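Local coordinates for MutT/nudix family protein (PDB 2W4E) that probably hydrolyses ADP-ribose, or a related nucleoside diphosphate linked to another group, with the help of magnesium, as a Nudix-family pyrophosphatase, at residues G40-K43 and G44-L47; I123-G126 and P127-L130; Q134-G137 and E138-R142. All blocks are in the same frame, centred on the assembly; numbering follows the deposited sequence.

Contact 1 (G40-K43 and G44-L47); sequences GVEK and GEDL
E45 OE2 takes the backbone N-H of E42 in a bond of 2.7 Å, with an N-H...O angle of 161°. The amide comes to the anti side of the carboxylate oxygen, 26° out of the carboxylate plane. From CG onward the E45 chain is extended, which carries the acid back along the loop to an amide three residues earlier. The same residues span a type I beta turn from E42 to E45. Its closing bond runs from E45 N to E42 O and is 3.1 Å long. E42 and E45 are thus joined twice, once through the backbone and once through the acid. Water 1 donates to K43 O at 2.7 Å and weakly to E45 O, bridging the two carbonyls. V41 supplies the apolar part: its CG1, anti to the backbone N, lies 3.9 Å from E45 CB and also touches E45 O. The E42 side chain turns its carboxylate almost parallel to that of E45, the planes 12° apart, with E42 OE1 3.9 Å from E45 OE1. The nearness of the two acids is probably eased by R53 of helix 47-59, which makes a salt bridge to E45 OE1 and a long, weak ion pair to E42 OE2. At the exit of the loop D46 holds the N-cap position of that helix. Residues 39-60 match the Nudix box, whose loop-helix form agrees with this geometry. One oxygen of E45 is therefore spent on the loop backbone and the other on the helix arginine, a division that would tend to fix the carboxylate's rotation and bind the turn to the Nudix helix.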
loop_
_atom_site.group_PDB
_atom_site.type_symbol
_atom_site.label_atom_id
_atom_site.label_comp_id
_atom_site.label_asym_id
_atom_site.label_seq_id
_atom_site.Cartn_x
_atom_site.Cartn_y
_atom_site.Cartn_z
ATOM N N GLY A 40 6.060 -12.900 -10.181
ATOM C CA GLY A 40 5.044 -13.926 -9.897
ATOM C C GLY A 40 5.669 -15.138 -9.243
ATOM O O GLY A 40 6.838 -15.433 -9.485
ATOM N N VAL A 41 4.893 -15.835 -8.410
ATOM C CA VAL A 41 5.339 -17.074 -7.777
ATOM C C VAL A 41 4.980 -18.218 -8.733
ATOM O O VAL A 41 3.830 -18.318 -9.155
ATOM C CB VAL A 41 4.635 -17.287 -6.413
ATOM C CG1 VAL A 41 5.028 -18.611 -5.760
ATOM C CG2 VAL A 41 4.902 -16.104 -5.455
ATOM N N GLU A 42 5.961 -19.051 -9.079
ATOM C CA GLU A 42 5.759 -20.189 -10.008
ATOM C C GLU A 42 4.922 -21.328 -9.422
ATOM O O GLU A 42 4.700 -21.383 -8.208
ATOM C CB GLU A 42 7.104 -20.723 -10.514
ATOM C CG GLU A 42 7.610 -20.016 -11.766
ATOM C CD GLU A 42 9.144 -19.961 -11.866
ATOM O OE1 GLU A 42 9.825 -20.915 -11.426
ATOM O OE2 GLU A 42 9.676 -18.956 -12.398
ATOM N N LYS A 43 4.468 -22.227 -10.310
ATOM C CA LYS A 43 3.531 -23.338 -9.993
ATOM C C LYS A 43 3.879 -24.112 -8.737
ATOM O O LYS A 43 3.076 -24.200 -7.800
ATOM C CB LYS A 43 3.448 -24.353 -11.165
ATOM C CG LYS A 43 2.551 -25.592 -10.876
ATOM C CD LYS A 43 3.131 -26.923 -11.402
ATOM C CE LYS A 43 2.131 -28.081 -11.234
ATOM N NZ LYS A 43 1.666 -28.244 -9.818
ATOM N N GLY A 44 5.068 -24.707 -8.749
ATOM C CA GLY A 44 5.481 -25.571 -7.668
ATOM C C GLY A 44 6.418 -24.825 -6.757
ATOM O O GLY A 44 7.342 -25.428 -6.194
ATOM N N GLU A 45 6.184 -23.515 -6.604
ATOM C CA GLU A 45 7.114 -22.681 -5.854
ATOM C C GLU A 45 6.580 -22.254 -4.513
ATOM O O GLU A 45 5.468 -21.766 -4.395
ATOM C CB GLU A 45 7.511 -21.459 -6.666
ATOM C CG GLU A 45 8.963 -21.083 -6.530
ATOM C CD GLU A 45 9.326 -19.948 -7.443
ATOM O OE1 GLU A 45 10.527 -19.794 -7.764
ATOM O OE2 GLU A 45 8.409 -19.198 -7.853
ATOM N N ASP A 46 7.401 -22.443 -3.500
ATOM C CA ASP A 46 7.139 -21.918 -2.186
ATOM C C ASP A 46 7.470 -20.415 -2.154
ATOM O O ASP A 46 8.276 -19.943 -2.966
ATOM C CB ASP A 46 8.005 -22.673 -1.200
ATOM C CG ASP A 46 7.718 -22.305 0.222
ATOM O OD1 ASP A 46 6.658 -21.676 0.471
ATOM O OD2 ASP A 46 8.555 -22.655 1.093
ATOM N N LEU A 47 6.847 -19.678 -1.229
ATOM C CA LEU A 47 6.985 -18.215 -1.176
ATOM C C LEU A 47 8.437 -17.813 -0.942
ATOM O O LEU A 47 8.952 -16.940 -1.657
ATOM C CB LEU A 47 6.100 -17.582 -0.106
ATOM C CG LEU A 47 4.609 -17.904 -0.130
ATOM C CD1 LEU A 47 4.334 -19.358 0.393
ATOM C CD2 LEU A 47 3.836 -16.854 0.678
HETATM O O HOH W 1 3.848 -24.322 -5.259
#

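Contact 2 (I123-G126 and P127-L130)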
loop_
_atom_site.group_PDB
_atom_site.type_symbol
_atom_site.label_atom_id
_atom_site.label_comp_id
_atom_site.label_asym_id
_atom_site.label_seq_id
_atom_site.Cartn_x
_atom_site.Cartn_y
_atom_site.Cartn_z
ATOM N N ILE A 123 7.241 8.162 -4.316
ATOM C CA ILE A 123 7.104 6.741 -4.673
ATOM C C ILE A 123 5.616 6.481 -5.024
ATOM O O ILE A 123 4.800 6.216 -4.138
ATOM C CB ILE A 123 7.489 5.792 -3.500
ATOM C CG1 ILE A 123 8.804 6.217 -2.813
ATOM C CG2 ILE A 123 7.546 4.327 -3.975
ATOM C CD1 ILE A 123 9.997 5.527 -3.280
ATOM N N GLN A 124 5.288 6.550 -6.305
ATOM C CA GLN A 124 3.893 6.462 -6.742
ATOM C C GLN A 124 3.490 5.000 -6.918
ATOM O O GLN A 124 2.320 4.738 -7.077
ATOM C CB GLN A 124 3.680 7.200 -8.069
ATOM C CG GLN A 124 4.015 8.718 -8.078
ATOM C CD GLN A 124 4.403 9.105 -9.491
ATOM O OE1 GLN A 124 5.376 8.583 -10.020
ATOM N NE2 GLN A 124 3.590 9.945 -10.137
ATOM N N ASP A 125 4.440 4.062 -6.917
ATOM C CA ASP A 125 4.080 2.629 -7.020
ATOM C C ASP A 125 3.399 2.181 -5.722
ATOM O O ASP A 125 4.026 2.188 -4.659
ATOM C CB ASP A 125 5.270 1.718 -7.347
ATOM C CG ASP A 125 4.845 0.264 -7.551
ATOM O OD1 ASP A 125 4.050 -0.004 -8.472
ATOM O OD2 ASP A 125 5.244 -0.618 -6.781
ATOM N N GLY A 126 2.112 1.844 -5.792
ATOM C CA GLY A 126 1.376 1.466 -4.563
ATOM C C GLY A 126 1.939 0.240 -3.809
ATOM O O GLY A 126 2.198 0.330 -2.606
ATOM N N PRO A 127 2.110 -0.899 -4.492
ATOM C CA PRO A 127 2.646 -2.111 -3.802
ATOM C C PRO A 127 4.029 -1.873 -3.151
ATOM O O PRO A 127 4.279 -2.341 -2.020
ATOM C CB PRO A 127 2.747 -3.149 -4.918
ATOM C CG PRO A 127 1.669 -2.742 -5.939
ATOM C CD PRO A 127 1.674 -1.199 -5.878
ATOM N N SER A 128 4.900 -1.141 -3.836
ATOM C CA SER A 128 6.194 -0.768 -3.251
ATOM C C SER A 128 6.033 0.146 -2.088
ATOM O O SER A 128 6.717 -0.046 -1.086
ATOM C CB SER A 128 7.175 -0.136 -4.270
ATOM O OG SER A 128 7.413 -1.040 -5.347
ATOM N N SER A 129 5.150 1.146 -2.199
ATOM C CA SER A 129 4.970 2.082 -1.053
ATOM C C SER A 129 4.419 1.335 0.151
ATOM O O SER A 129 4.836 1.593 1.266
ATOM C CB SER A 129 3.995 3.253 -1.354
ATOM O OG SER A 129 4.483 4.012 -2.427
ATOM N N LEU A 130 3.461 0.437 -0.071
ATOM C CA LEU A 130 2.829 -0.220 1.081
ATOM C C LEU A 130 3.889 -1.100 1.766
ATOM O O LEU A 130 3.934 -1.187 2.970
ATOM C CB LEU A 130 1.621 -1.080 0.652
ATOM C CG LEU A 130 0.916 -1.907 1.736
ATOM C CD1 LEU A 130 0.586 -1.076 3.046
ATOM C CD2 LEU A 130 -0.345 -2.515 1.172
#
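With its CG anti to the backbone N (chi1 -176°), D125 swings its carboxylate forward over the first turn of helix 126-141, while S128 keeps OG beside its own backbone N (chi1 -58°), where hydroxyl and amide can meet the same oxygen. That oxygen is D125 OD2. S128 OG donates to it at 2.6 Å, arriving on the anti side and 19° out of the carboxylate plane; S128 N donates at 3.0 Å from above that plane. The bond from S128 N is the capping bond, with D125 at the N-cap, and the hydroxyl adds a second hold from the same residue. S128 OG is also bonded to I36 N, so the serine hydroxyl ties the cap to the backbone just past strand 31-35. An alanine in place of D125 would remove both bonds to S128, and is likely to leave the amide of S128 uncapped and its hydroxyl without its carboxylate acceptor. The D125 carbonyl works as well: S129 N donates to D125 O at 2.9 Å, and L130 N donates to G126 O at 2.8 Å. S129 OG lies between two carbonyl oxygens, 2.8 Å from I123 O and 2.9 Å from D125 O, and I123 CG2 packs against this hydroxyl. The P127 ring crosses the D125 side chain at about a right angle, its CD 3.7 Å from D125 OD1. Every touching residue is buried, and the second subunit packs against them, P76 of that subunit on D125 and its P74 on P127. The arrangement is an Asp N-cap with proline in the first turn, here opening the last helix of the chain, 126-141, beside the subunit interface.

Contact 3 (Q134-G137 and E138-R142); sequences QARG and ELTRR
A135, R136 and G137 give their carbonyls to the amides of L139, T140 and R141 in three successive i to i+4 bonds, that from R141 N to G137 O being 3.0 Å long with an N-H...O angle of 168°. T140 adds its hydroxyl to this pattern. Its OG1, lying beside the backbone N (chi1 -52°), turns back and donates to R136 O at 2.7 Å from above the carbonyl plane, on the face opposite to the one reached by T140 N, so one oxygen holds two donors. Water 3 joins T140 OG1 to R136 NE. The R136 chain, extended from CG to NE, leads its guanidinium away to a salt bridge with E119. On another side of the helix A135 CB meets L139 CD1 at 4.2 Å, a small apolar touch. G137, without a side chain, leaves its carbonyl carbon to lie 3.5 Å above one face of the R141 guanidinium; the arginine chain bends at chi3 (-66°) and folds back over the helix backbone. From there R141 NH2 reaches E138 OE1 at 3.2 Å, above the carboxylate plane. R142 takes the other oxygen side-on with NE and NH2, and its NE donates to the anti lone pair of E138 OE2 at 2.6 Å. One carboxylate thus serves two arginines in a salt-bridge network at the end of the helix. Water 2 bridges Q134 O and E138 N. Around the end of helix 126-141 and the residue after it, A135 and L139 pack on Y115 of helix 111-120, L139 also rests on L89 of strand 82-93, and E138 and R142 touch V67 of strand 65-68, while R142 forms a further salt bridge with E65.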
loop_
_atom_site.group_PDB
_atom_site.type_symbol
_atom_site.label_atom_id
_atom_site.label_comp_id
_atom_site.label_asym_id
_atom_site.label_seq_id
_atom_site.Cartn_x
_atom_site.Cartn_y
_atom_site.Cartn_z
ATOM N N GLN A 134 5.110 -0.962 5.646
ATOM C CA GLN A 134 5.026 -2.126 6.555
ATOM C C GLN A 134 6.397 -2.528 7.118
ATOM O O GLN A 134 6.464 -3.047 8.220
ATOM C CB GLN A 134 4.423 -3.345 5.823
ATOM C CG GLN A 134 2.925 -3.254 5.433
ATOM C CD GLN A 134 2.566 -4.446 4.520
ATOM O OE1 GLN A 134 3.463 -5.083 3.954
ATOM N NE2 GLN A 134 1.305 -4.727 4.360
ATOM N N ALA A 135 7.486 -2.293 6.374
ATOM C CA ALA A 135 8.832 -2.658 6.848
ATOM C C ALA A 135 9.449 -1.641 7.835
ATOM O O ALA A 135 10.477 -1.905 8.453
ATOM C CB ALA A 135 9.776 -2.810 5.636
ATOM N N ARG A 136 8.829 -0.473 7.947
ATOM C CA ARG A 136 9.475 0.690 8.608
ATOM C C ARG A 136 9.756 0.439 10.087
ATOM O O ARG A 136 10.833 0.774 10.569
ATOM C CB ARG A 136 8.607 1.949 8.426
ATOM C CG ARG A 136 9.265 3.231 8.912
ATOM C CD ARG A 136 8.346 4.447 8.650
ATOM N NE ARG A 136 9.174 5.646 8.773
ATOM C CZ ARG A 136 8.923 6.832 8.241
ATOM N NH1 ARG A 136 7.827 7.048 7.509
ATOM N NH2 ARG A 136 9.776 7.826 8.459
ATOM N N GLY A 137 8.797 -0.171 10.789
ATOM C CA GLY A 137 8.957 -0.485 12.236
ATOM C C GLY A 137 10.166 -1.392 12.457
ATOM O O GLY A 137 11.061 -1.082 13.277
ATOM N N GLU A 138 10.210 -2.494 11.712
ATOM C CA GLU A 138 11.397 -3.393 11.704
ATOM C C GLU A 138 12.739 -2.679 11.453
ATOM O O GLU A 138 13.720 -2.908 12.162
ATOM C CB GLU A 138 11.179 -4.518 10.679
ATOM C CG GLU A 138 12.124 -5.673 10.771
ATOM C CD GLU A 138 11.986 -6.530 12.061
ATOM O OE1 GLU A 138 10.874 -6.961 12.442
ATOM O OE2 GLU A 138 13.021 -6.785 12.689
ATOM N N LEU A 139 12.810 -1.830 10.426
ATOM C CA LEU A 139 14.099 -1.183 10.119
ATOM C C LEU A 139 14.542 -0.189 11.204
ATOM O O LEU A 139 15.749 0.016 11.459
ATOM C CB LEU A 139 14.019 -0.505 8.744
ATOM C CG LEU A 139 13.809 -1.500 7.561
ATOM C CD1 LEU A 139 13.410 -0.732 6.298
ATOM C CD2 LEU A 139 15.098 -2.265 7.336
ATOM N N THR A 140 13.557 0.447 11.826
ATOM C CA THR A 140 13.829 1.434 12.892
ATOM C C THR A 140 14.322 0.714 14.135
ATOM O O THR A 140 15.283 1.131 14.747
ATOM C CB THR A 140 12.557 2.210 13.241
ATOM O OG1 THR A 140 11.995 2.744 12.027
ATOM C CG2 THR A 140 12.877 3.350 14.240
ATOM N N ARG A 141 13.659 -0.374 14.487
ATOM C CA ARG A 141 14.071 -1.204 15.625
ATOM C C ARG A 141 15.494 -1.733 15.515
ATOM O O ARG A 141 16.236 -1.720 16.495
ATOM C CB ARG A 141 13.106 -2.356 15.815
ATOM C CG ARG A 141 11.763 -1.870 16.281
ATOM C CD ARG A 141 10.878 -2.997 16.778
ATOM N NE ARG A 141 10.487 -3.948 15.736
ATOM C CZ ARG A 141 9.369 -3.883 15.003
ATOM N NH1 ARG A 141 8.506 -2.879 15.150
ATOM N NH2 ARG A 141 9.105 -4.836 14.111
ATOM N N ARG A 142 15.894 -2.140 14.317
ATOM C CA ARG A 142 17.267 -2.606 14.073
ATOM C C ARG A 142 18.301 -1.473 13.932
ATOM O O ARG A 142 19.504 -1.744 13.788
ATOM C CB ARG A 142 17.298 -3.475 12.814
ATOM C CG ARG A 142 16.560 -4.772 12.971
ATOM C CD ARG A 142 16.382 -5.443 11.628
ATOM N NE ARG A 142 15.491 -6.580 11.784
ATOM C CZ ARG A 142 15.895 -7.845 11.761
ATOM N NH1 ARG A 142 17.169 -8.115 11.551
ATOM N NH2 ARG A 142 15.021 -8.834 11.909
HETATM O O HOH W 2 7.997 -3.348 10.436
HETATM O O HOH W 3 11.435 5.488 11.115
#

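How the contacts relate
From the N terminus, the chain first reaches contact 1, which folds the loop leaving strand 37-40 into the start of helix 47-59. After the remaining strands and helix 111-120, contact 2 closes the short loop into helix 126-141, and contact 3 fastens the C-terminal end of that same helix. The three follow in series; none nests in or crosses another. Contacts 2 and 3 share one helix, their centres about 17 Å apart. Contact 1 stands apart, its nearest atoms about 12 Å from either of the others. Contact 2 links strand 31-35 to the subunit interface, whereas contact 3 joins helix 111-120 to strands 65-68 and 82-93.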